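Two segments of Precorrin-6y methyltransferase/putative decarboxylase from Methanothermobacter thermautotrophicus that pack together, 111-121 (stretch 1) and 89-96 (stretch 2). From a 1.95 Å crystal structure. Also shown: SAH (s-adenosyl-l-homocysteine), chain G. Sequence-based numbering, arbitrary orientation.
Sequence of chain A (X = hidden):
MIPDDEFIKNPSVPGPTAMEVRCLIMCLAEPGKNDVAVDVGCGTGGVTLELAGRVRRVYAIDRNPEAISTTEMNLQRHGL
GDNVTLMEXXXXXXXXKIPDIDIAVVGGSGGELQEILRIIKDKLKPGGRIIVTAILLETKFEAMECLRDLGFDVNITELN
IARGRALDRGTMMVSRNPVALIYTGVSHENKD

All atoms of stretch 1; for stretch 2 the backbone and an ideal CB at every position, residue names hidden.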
# COMPACT_ATOMS: atom_id res chain seq x y z
N GLY A 111 12.58 -8.69 -22.07
CA GLY A 111 12.29 -8.05 -23.34
C GLY A 111 11.52 -8.92 -24.30
O GLY A 111 10.98 -8.42 -25.27
N GLU A 112 11.40 -10.21 -24.00
CA GLU A 112 10.70 -11.14 -24.88
C GLU A 112 9.36 -11.63 -24.33
O GLU A 112 8.90 -12.71 -24.70
CB GLU A 112 11.59 -12.35 -25.17
CG GLU A 112 12.97 -11.97 -25.68
CD GLU A 112 13.94 -13.13 -25.68
OE1 GLU A 112 13.73 -14.09 -24.91
OE2 GLU A 112 14.92 -13.07 -26.45
N LEU A 113 8.72 -10.82 -23.49
CA LEU A 113 7.46 -11.23 -22.87
C LEU A 113 6.40 -11.70 -23.87
O LEU A 113 5.84 -12.79 -23.74
CB LEU A 113 6.88 -10.10 -22.01
CG LEU A 113 5.57 -10.47 -21.33
CD1 LEU A 113 5.77 -11.59 -20.32
CD2 LEU A 113 4.97 -9.24 -20.69
N GLN A 114 6.16 -10.86 -24.87
CA GLN A 114 5.16 -11.16 -25.90
C GLN A 114 5.41 -12.50 -26.57
O GLN A 114 4.49 -13.32 -26.70
CB GLN A 114 5.18 -10.04 -26.93
CG GLN A 114 4.12 -10.15 -27.98
CD GLN A 114 4.18 -8.98 -28.93
OE1 GLN A 114 5.09 -8.88 -29.77
NE2 GLN A 114 3.22 -8.07 -28.80
N GLU A 115 6.66 -12.74 -26.97
CA GLU A 115 7.06 -13.98 -27.63
C GLU A 115 6.85 -15.17 -26.71
O GLU A 115 6.30 -16.20 -27.12
CB GLU A 115 8.53 -13.88 -28.02
CG GLU A 115 9.07 -15.04 -28.82
CD GLU A 115 10.54 -14.87 -29.18
OE1 GLU A 115 11.14 -13.81 -28.83
OE2 GLU A 115 11.10 -15.79 -29.82
N ILE A 116 7.35 -15.03 -25.47
CA ILE A 116 7.27 -16.04 -24.42
C ILE A 116 5.82 -16.42 -24.18
O ILE A 116 5.50 -17.60 -24.10
CB ILE A 116 7.88 -15.49 -23.10
CG1 ILE A 116 9.39 -15.35 -23.23
CG2 ILE A 116 7.53 -16.37 -21.90
CD1 ILE A 116 10.02 -14.65 -22.05
N LEU A 117 4.94 -15.42 -24.10
CA LEU A 117 3.52 -15.70 -23.87
C LEU A 117 2.85 -16.41 -25.05
O LEU A 117 2.19 -17.43 -24.85
CB LEU A 117 2.76 -14.41 -23.51
CG LEU A 117 2.99 -13.84 -22.12
CD1 LEU A 117 2.13 -12.60 -22.00
CD2 LEU A 117 2.67 -14.85 -21.02
N ARG A 118 3.05 -15.91 -26.27
CA ARG A 118 2.48 -16.53 -27.47
C ARG A 118 2.83 -18.01 -27.51
O ARG A 118 1.98 -18.83 -27.81
CB ARG A 118 3.03 -15.89 -28.74
CG ARG A 118 2.37 -14.59 -29.14
CD ARG A 118 2.97 -14.15 -30.46
NE ARG A 118 2.57 -12.82 -30.87
CZ ARG A 118 3.43 -11.87 -31.25
NH1 ARG A 118 4.74 -12.11 -31.26
NH2 ARG A 118 2.98 -10.69 -31.68
N ILE A 119 4.10 -18.32 -27.22
CA ILE A 119 4.58 -19.71 -27.18
C ILE A 119 3.89 -20.47 -26.06
O ILE A 119 3.46 -21.60 -26.27
CB ILE A 119 6.13 -19.79 -26.99
CG1 ILE A 119 6.86 -19.15 -28.18
CG2 ILE A 119 6.58 -21.23 -26.75
CD1 ILE A 119 8.36 -18.97 -27.97
N ILE A 120 3.81 -19.89 -24.86
CA ILE A 120 3.15 -20.58 -23.75
C ILE A 120 1.71 -20.90 -24.15
O ILE A 120 1.19 -21.95 -23.81
CB ILE A 120 3.17 -19.75 -22.41
CG1 ILE A 120 4.58 -19.73 -21.80
CG2 ILE A 120 2.18 -20.35 -21.41
CD1 ILE A 120 4.71 -18.88 -20.55
N LYS A 121 1.06 -19.99 -24.88
CA LYS A 121 -0.31 -20.27 -25.30
C LYS A 121 -0.29 -21.55 -26.15
O LYS A 121 -0.97 -22.50 -25.79
CB LYS A 121 -0.93 -19.11 -26.10
CG LYS A 121 -2.37 -19.37 -26.44
CD LYS A 121 -2.89 -18.41 -27.48
CE LYS A 121 -4.31 -18.80 -27.91
NZ LYS A 121 -4.91 -17.80 -28.86
N UNK A 89 19.40 -21.09 -20.88
CA UNK A 89 19.17 -20.57 -22.21
C UNK A 89 18.04 -19.57 -22.24
O UNK A 89 17.33 -19.37 -21.25
CB UNK A 89 18.88 -21.72 -23.18
N UNK A 90 17.87 -18.95 -23.39
CA UNK A 90 16.83 -17.96 -23.59
C UNK A 90 15.50 -18.72 -23.62
O UNK A 90 15.38 -19.76 -24.27
CB UNK A 90 17.06 -17.15 -24.87
N UNK A 91 14.50 -18.18 -22.93
CA UNK A 91 13.18 -18.80 -22.81
C UNK A 91 12.47 -19.31 -24.06
O UNK A 91 12.03 -20.47 -24.07
CB UNK A 91 12.25 -17.78 -22.15
N UNK A 92 12.31 -18.48 -25.11
CA UNK A 92 11.61 -19.01 -26.29
C UNK A 92 12.21 -20.30 -26.86
O UNK A 92 11.48 -21.27 -27.08
CB UNK A 92 11.60 -17.94 -27.39
N UNK A 93 13.54 -20.33 -27.00
CA UNK A 93 14.25 -21.50 -27.51
C UNK A 93 13.95 -22.70 -26.63
O UNK A 93 13.60 -23.78 -27.13
CB UNK A 93 15.76 -21.24 -27.57
N UNK A 94 14.09 -22.50 -25.32
CA UNK A 94 13.88 -23.54 -24.30
C UNK A 94 12.45 -24.03 -24.24
O UNK A 94 12.20 -25.23 -24.12
CB UNK A 94 14.29 -23.01 -22.92
N UNK A 95 11.50 -23.09 -24.31
CA UNK A 95 10.07 -23.41 -24.25
C UNK A 95 9.63 -24.34 -25.36
O UNK A 95 8.73 -25.16 -25.16
CB UNK A 95 9.24 -22.13 -24.31
N UNK A 96 10.26 -24.23 -26.52
CA UNK A 96 9.92 -25.07 -27.67
C UNK A 96 10.33 -26.55 -27.50
O UNK A 96 9.78 -27.41 -28.20
CB UNK A 96 10.59 -24.50 -28.92
N SAH G . 11.06 -15.87 -9.20
CA SAH G . 12.47 -16.15 -8.91
CB SAH G . 13.39 -14.96 -9.31
CG SAH G . 13.32 -14.62 -10.82
SD SAH G . 14.37 -13.28 -11.39
C SAH G . 12.62 -16.46 -7.43
O SAH G . 11.58 -16.45 -6.74
OXT SAH G . 13.75 -16.74 -6.98
C5' SAH G . 14.03 -13.26 -13.14
C4' SAH G . 14.85 -14.23 -13.91
O4' SAH G . 14.45 -14.04 -15.28
C3' SAH G . 16.45 -14.00 -13.86
O3' SAH G . 17.28 -15.04 -13.25
C2' SAH G . 16.71 -13.75 -15.37
O2' SAH G . 18.01 -14.07 -15.88
C1' SAH G . 15.56 -14.49 -16.00
N9 SAH G . 15.17 -14.18 -17.37
C8 SAH G . 14.75 -12.93 -17.89
N7 SAH G . 14.46 -13.02 -19.15
C5 SAH G . 14.69 -14.37 -19.50
C6 SAH G . 14.56 -15.09 -20.70
N6 SAH G . 14.14 -14.51 -21.83
N1 SAH G . 14.86 -16.42 -20.72
C2 SAH G . 15.28 -16.97 -19.59
N3 SAH G . 15.44 -16.41 -18.41
C4 SAH G . 15.13 -15.10 -18.42

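Position 89 has phi/psi of 142/173, a combination that is strained for any residue with a side chain, and nothing of stretch 1 lies within 5.5 Å of its ideal CB. The backbone therefore argues for glycine without help from the contact, and Gly89 is deposited; its O lies 3.6 Å from C2 of SAH.

Position 90 precedes the first helical residue, and its O accepts the first helical bond, from the N of position 94 at 3.2 Å. Asp, Ser, Thr and Asn are common at such an N-cap. CA-to-CB points toward stretch 1, with the ideal CB 4.5 Å from Glu112 OE1, so charge alone would favour a neutral or basic group. The residue is Asp90, whose side chain makes no capping bond. Its chi1 is t, and OD2 comes to 2.7 Å from Glu112 OE2, a spacing at which one of the two acids probably holds a proton, though the coordinates do not locate it. SAH N6 is near both acids: it gives a weak hydrogen bond to Glu112 OE1 (3.1 Å) and lies 3.2 Å from Asp90 OD1.

At position 91 the ideal CB points toward stretch 1 and is 3.8 Å from Ile116 CD1. A small apolar side chain fits directly against that methyl; Ser or Cys could also be considered. Ala91 is deposited, its CB 3.9 Å from Ile116 CD1. Its backbone N donates to SAH N1 at 2.8 Å, a backbone bond that any residue other than proline could make.

Position 92 is where the backbones come nearest in register, its CA 5.6 Å from that of Ile116. The ideal CB is tightly placed, 3.3 Å from Glu115 OE2 and 3.4 Å from Ile119 CD1, which favours a compact, largely apolar group. Phi of -55° and a place in the first helical turn, where N need not serve an i-4 carbonyl, also admit proline; Ala is an alternative. Pro92 packs CB 3.6 Å from Ile119 CD1 and CG 4.0 Å from Ile116 CG1, while its CD sits 3.2 Å from Glu112 OE1.

Position 93 turns its CB away from stretch 1, so many helix-compatible residues would suit this side; Glu93 is deposited and makes no contact with stretch 1. Position 94 is likewise out of reach, leaving the choice open here, and Ala94 is found.

Position 95 points toward stretch 1 again, with the ideal CB 3.7 Å from Ile119 CG2 and Ile116 and Ile120 nearby. This apolar surface suits Leu, Ile, Met or Val. Leu95, with chi1 m and chi2 t, places CB 3.7 Å from Ile119 CG2 and extends CD1 to 4.0 Å from Ile116 CG2 and 4.2 Å from Ile120 CG1. It thus spans one turn of the neighbouring helix, whose axis runs nearly parallel, at 13°.

At position 96 CB points sideways and has no stretch 1 atom within 5.5 Å, so stretch 1 does little to limit the choice, and polar, small or modest apolar residues would all do. Cys96 is deposited; with chi1 m, its SG comes to 4.6 Å from Ile119 CD1, at the margin of the contact.

Stretch 2 (89-96) GDAPEALC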
# COMPACT_ATOMS: atom_id res chain seq x y z
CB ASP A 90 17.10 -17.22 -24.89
CG ASP A 90 16.38 -15.89 -24.97
OD1 ASP A 90 16.42 -15.12 -23.98
OD2 ASP A 90 15.79 -15.62 -26.03
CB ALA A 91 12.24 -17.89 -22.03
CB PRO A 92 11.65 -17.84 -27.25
CG PRO A 92 11.60 -16.65 -26.31
CD PRO A 92 12.65 -17.07 -25.31
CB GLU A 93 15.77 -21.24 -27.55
CG GLU A 93 16.71 -22.49 -27.44
CD GLU A 93 17.11 -22.84 -25.98
OE1 GLU A 93 17.56 -21.93 -25.24
OE2 GLU A 93 16.98 -24.03 -25.58
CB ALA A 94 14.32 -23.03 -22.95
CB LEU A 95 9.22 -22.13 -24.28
CG LEU A 95 9.05 -21.34 -22.99
CD1 LEU A 95 8.47 -19.99 -23.34
CD2 LEU A 95 8.15 -22.10 -22.00
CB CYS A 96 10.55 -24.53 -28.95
SG CYS A 96 9.82 -23.04 -29.60
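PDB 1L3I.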